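Local coordinates for protein telomere length regulator taz1 (Schizosaccharomyces pombe, PDB 4ZMI) that binds double-stranded telomeric DNA and regulates telomere length and function in fission yeast, this chain being its helical domain, at residues 1-12 with 80-91. Residues are numbered along the deposited sequence; the frame is centred on the assembly and turned at random.
Sequences SIWDIEKASLLV and YIRKYDAYWCLF
W3, Y87 and F91 form an aromatic cluster where the start of helix 5-35 packs nearly parallel to helix 85-91, axes 10.2 Å apart, in the helical domain of Taz1, assigned by sequence to the TRF family. The indole lies close to parallel with both rings but slid past each, so overlap is slight: the planes of its six-membered ring and the F91 ring differ by 3°, and CH2 of W3 comes 3.5 Å from CE1 of F91. With CG of W3 anti to the backbone N (chi1 -176°), the indole runs forward beside the first turns of helix 5-35, toward I81 and F91; A8 CB sits over one face near the rim and I81 CG1 meets its edge in plane. A methyl group lies over one face of each of the other two rings. V12 CG2 stands over a face of F91, 4.0 Å from the ring centroid, and I5 CD1 does the same for Y87. That I5 methyl also presses tightly on L90 CD1 at 3.5 Å, on the more exposed margin of the interface. Replacing W3 with an alanine would probably open a gap beside Y87 and F91, where the indole now lies against both, and leave the carbonyl of Y69, to which the indole NE1 donates, without its mate. Beyond the indole, Y80 lays CE2 over the centre of the Y87 ring and carries its hydroxyl to the extended chain ahead of helix 5-35, which S1 ties down further through its OG to E72. D4 is the N-cap of helix 5-35: its OD1 accepts from K7 N, which approaches from above the carboxylate plane. At the polar edge, Y80 OH also makes a weak bond to S1 O, while W3 N donates to the same hydroxyl at 3.0 Å, with an N-H...O angle of 163°.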
# COMPACT_ATOMS: atom_id res chain seq x y z
N SER A 1 -11.06 -10.02 -8.78
CA SER A 1 -10.80 -10.99 -7.72
C SER A 1 -11.92 -10.93 -6.68
O SER A 1 -12.47 -9.86 -6.42
CB SER A 1 -9.45 -10.70 -7.07
OG SER A 1 -9.23 -11.51 -5.94
N ILE A 2 -12.26 -12.08 -6.10
CA ILE A 2 -13.29 -12.16 -5.07
C ILE A 2 -12.66 -12.44 -3.72
O ILE A 2 -11.93 -13.40 -3.56
CB ILE A 2 -14.32 -13.24 -5.38
CG1 ILE A 2 -15.10 -12.86 -6.63
CG2 ILE A 2 -15.28 -13.41 -4.22
CD1 ILE A 2 -16.01 -13.94 -7.13
N TRP A 3 -12.94 -11.59 -2.75
CA TRP A 3 -12.39 -11.75 -1.42
C TRP A 3 -13.25 -12.86 -0.78
O TRP A 3 -14.46 -12.73 -0.67
CB TRP A 3 -12.43 -10.40 -0.71
CG TRP A 3 -11.83 -10.36 0.65
CD1 TRP A 3 -11.13 -11.36 1.28
CD2 TRP A 3 -11.86 -9.25 1.57
NE1 TRP A 3 -10.72 -10.93 2.52
CE2 TRP A 3 -11.16 -9.65 2.72
CE3 TRP A 3 -12.41 -7.98 1.52
CZ2 TRP A 3 -10.99 -8.81 3.82
CZ3 TRP A 3 -12.24 -7.15 2.62
CH2 TRP A 3 -11.53 -7.56 3.74
N ASP A 4 -12.60 -13.95 -0.41
CA ASP A 4 -13.20 -15.07 0.30
C ASP A 4 -14.08 -14.47 1.41
O ASP A 4 -13.61 -13.69 2.24
CB ASP A 4 -12.06 -15.97 0.80
CG ASP A 4 -12.56 -17.29 1.37
OD1 ASP A 4 -13.57 -17.28 2.08
OD2 ASP A 4 -11.93 -18.33 1.09
N ILE A 5 -15.37 -14.84 1.41
CA ILE A 5 -16.36 -14.16 2.24
C ILE A 5 -16.27 -14.75 3.63
O ILE A 5 -16.44 -14.05 4.63
CB ILE A 5 -17.82 -14.23 1.72
CG1 ILE A 5 -18.73 -13.29 2.49
CG2 ILE A 5 -18.37 -15.65 1.78
CD1 ILE A 5 -18.38 -11.87 2.32
N GLU A 6 -15.95 -16.03 3.68
CA GLU A 6 -15.73 -16.70 4.95
C GLU A 6 -14.51 -16.14 5.64
O GLU A 6 -14.58 -15.80 6.82
CB GLU A 6 -15.58 -18.20 4.74
CG GLU A 6 -16.89 -18.90 4.55
CD GLU A 6 -16.70 -20.37 4.32
OE1 GLU A 6 -16.65 -21.12 5.32
OE2 GLU A 6 -16.59 -20.78 3.15
N LYS A 7 -13.38 -16.04 4.92
CA LYS A 7 -12.15 -15.47 5.51
C LYS A 7 -12.31 -14.02 5.90
O LYS A 7 -11.80 -13.59 6.94
CB LYS A 7 -10.92 -15.66 4.61
CG LYS A 7 -10.47 -17.10 4.56
CD LYS A 7 -9.47 -17.33 3.45
CE LYS A 7 -8.95 -18.77 3.51
NZ LYS A 7 -8.50 -19.22 2.17
N ALA A 8 -13.01 -13.25 5.08
CA ALA A 8 -13.23 -11.84 5.37
C ALA A 8 -14.09 -11.75 6.61
O ALA A 8 -13.91 -10.87 7.45
CB ALA A 8 -13.92 -11.17 4.20
N SER A 9 -15.01 -12.70 6.73
CA SER A 9 -15.94 -12.74 7.85
C SER A 9 -15.18 -13.02 9.13
O SER A 9 -15.39 -12.33 10.13
CB SER A 9 -17.02 -13.81 7.65
OG SER A 9 -16.64 -15.00 8.31
N LEU A 10 -14.28 -14.01 9.11
CA LEU A 10 -13.31 -14.18 10.20
C LEU A 10 -12.58 -12.89 10.57
O LEU A 10 -12.30 -12.67 11.75
CB LEU A 10 -12.25 -15.22 9.86
CG LEU A 10 -12.60 -16.70 9.68
CD1 LEU A 10 -11.34 -17.46 9.28
CD2 LEU A 10 -13.24 -17.29 10.94
N LEU A 11 -12.26 -12.05 9.58
CA LEU A 11 -11.50 -10.82 9.87
C LEU A 11 -12.35 -9.88 10.71
O LEU A 11 -11.85 -9.22 11.61
CB LEU A 11 -10.96 -10.12 8.59
CG LEU A 11 -10.03 -8.91 8.81
CD1 LEU A 11 -8.85 -9.28 9.68
CD2 LEU A 11 -9.51 -8.26 7.49
N VAL A 12 -13.66 -9.84 10.44
CA VAL A 12 -14.57 -9.05 11.26
C VAL A 12 -14.45 -9.45 12.74
O VAL A 12 -14.40 -8.59 13.63
CB VAL A 12 -16.03 -9.20 10.78
CG1 VAL A 12 -16.99 -8.34 11.61
CG2 VAL A 12 -16.14 -8.86 9.30
N TYR A 80 -12.52 -1.56 -2.66
CA TYR A 80 -13.25 -2.80 -2.86
C TYR A 80 -14.38 -2.92 -1.83
O TYR A 80 -15.52 -3.16 -2.19
CB TYR A 80 -12.28 -3.96 -2.73
CG TYR A 80 -12.85 -5.33 -3.01
CD1 TYR A 80 -12.64 -5.95 -4.22
CD2 TYR A 80 -13.55 -6.01 -2.03
CE1 TYR A 80 -13.13 -7.21 -4.47
CE2 TYR A 80 -14.07 -7.27 -2.27
CZ TYR A 80 -13.86 -7.86 -3.50
OH TYR A 80 -14.34 -9.12 -3.74
N ILE A 81 -14.04 -2.73 -0.56
CA ILE A 81 -14.99 -2.74 0.53
C ILE A 81 -16.11 -1.73 0.35
O ILE A 81 -17.25 -2.02 0.67
CB ILE A 81 -14.28 -2.46 1.85
CG1 ILE A 81 -13.31 -3.60 2.17
CG2 ILE A 81 -15.29 -2.28 2.96
CD1 ILE A 81 -12.55 -3.39 3.45
N ARG A 82 -15.80 -0.55 -0.17
CA ARG A 82 -16.85 0.45 -0.39
C ARG A 82 -17.74 0.05 -1.56
O ARG A 82 -18.95 0.31 -1.55
CB ARG A 82 -16.27 1.83 -0.64
CG ARG A 82 -17.33 2.89 -0.97
CD ARG A 82 -16.71 4.24 -1.33
NE ARG A 82 -15.42 4.40 -0.68
CZ ARG A 82 -14.26 4.29 -1.32
NH1 ARG A 82 -14.24 4.05 -2.62
NH2 ARG A 82 -13.13 4.43 -0.65
N LYS A 83 -17.14 -0.58 -2.57
CA LYS A 83 -17.86 -0.97 -3.78
C LYS A 83 -18.88 -2.11 -3.60
O LYS A 83 -20.00 -2.01 -4.09
CB LYS A 83 -16.89 -1.35 -4.89
CG LYS A 83 -17.57 -1.92 -6.12
CD LYS A 83 -18.40 -0.83 -6.78
CE LYS A 83 -19.15 -1.35 -8.00
NZ LYS A 83 -19.52 -0.21 -8.89
N TYR A 84 -18.50 -3.19 -2.92
CA TYR A 84 -19.37 -4.37 -2.85
C TYR A 84 -20.14 -4.47 -1.55
O TYR A 84 -19.58 -4.55 -0.45
CB TYR A 84 -18.58 -5.64 -3.18
CG TYR A 84 -17.88 -5.55 -4.52
CD1 TYR A 84 -16.52 -5.29 -4.60
CD2 TYR A 84 -18.60 -5.66 -5.71
CE1 TYR A 84 -15.88 -5.18 -5.82
CE2 TYR A 84 -17.96 -5.54 -6.95
CZ TYR A 84 -16.60 -5.30 -6.99
OH TYR A 84 -15.96 -5.19 -8.21
N ASP A 85 -21.46 -4.47 -1.70
CA ASP A 85 -22.36 -4.30 -0.57
C ASP A 85 -22.08 -5.29 0.56
O ASP A 85 -22.02 -4.89 1.73
CB ASP A 85 -23.82 -4.35 -1.02
CG ASP A 85 -24.21 -3.13 -1.85
OD1 ASP A 85 -23.72 -2.01 -1.56
OD2 ASP A 85 -25.00 -3.30 -2.81
N ALA A 86 -21.87 -6.55 0.20
CA ALA A 86 -21.63 -7.58 1.21
C ALA A 86 -20.44 -7.19 2.09
O ALA A 86 -20.46 -7.39 3.32
CB ALA A 86 -21.38 -8.92 0.54
N TYR A 87 -19.40 -6.62 1.48
CA TYR A 87 -18.21 -6.29 2.26
C TYR A 87 -18.39 -4.99 3.03
O TYR A 87 -17.92 -4.86 4.17
CB TYR A 87 -16.96 -6.28 1.38
CG TYR A 87 -16.73 -7.61 0.73
CD1 TYR A 87 -17.39 -7.94 -0.44
CD2 TYR A 87 -15.90 -8.55 1.30
CE1 TYR A 87 -17.21 -9.18 -1.04
CE2 TYR A 87 -15.71 -9.80 0.71
CZ TYR A 87 -16.38 -10.10 -0.46
OH TYR A 87 -16.21 -11.31 -1.07
N TRP A 88 -19.07 -4.03 2.41
CA TRP A 88 -19.43 -2.80 3.11
C TRP A 88 -20.09 -3.12 4.46
O TRP A 88 -19.60 -2.71 5.51
CB TRP A 88 -20.41 -1.98 2.27
CG TRP A 88 -20.39 -0.50 2.54
CD1 TRP A 88 -19.81 0.15 3.59
CD2 TRP A 88 -20.96 0.51 1.71
NE1 TRP A 88 -19.99 1.50 3.47
CE2 TRP A 88 -20.69 1.75 2.32
CE3 TRP A 88 -21.67 0.48 0.50
CZ2 TRP A 88 -21.12 2.96 1.76
CZ3 TRP A 88 -22.09 1.67 -0.04
CH2 TRP A 88 -21.81 2.89 0.58
N CYS A 89 -21.18 -3.88 4.42
CA CYS A 89 -21.92 -4.21 5.63
C CYS A 89 -21.03 -4.89 6.65
O CYS A 89 -21.06 -4.56 7.83
CB CYS A 89 -23.11 -5.10 5.31
SG CYS A 89 -24.14 -4.42 4.02
N LEU A 90 -20.23 -5.84 6.18
CA LEU A 90 -19.31 -6.53 7.07
C LEU A 90 -18.35 -5.58 7.77
O LEU A 90 -18.03 -5.80 8.94
CB LEU A 90 -18.52 -7.61 6.33
CG LEU A 90 -19.28 -8.91 6.07
CD1 LEU A 90 -18.54 -9.71 5.04
CD2 LEU A 90 -19.45 -9.72 7.34
N PHE A 91 -17.88 -4.54 7.08
CA PHE A 91 -16.75 -3.75 7.60
C PHE A 91 -17.00 -2.28 7.94
O PHE A 91 -16.19 -1.66 8.64
CB PHE A 91 -15.54 -3.85 6.67
CG PHE A 91 -14.89 -5.18 6.70
CD1 PHE A 91 -15.00 -6.03 5.62
CD2 PHE A 91 -14.20 -5.60 7.82
CE1 PHE A 91 -14.40 -7.26 5.64
CE2 PHE A 91 -13.61 -6.84 7.85
CZ PHE A 91 -13.71 -7.67 6.77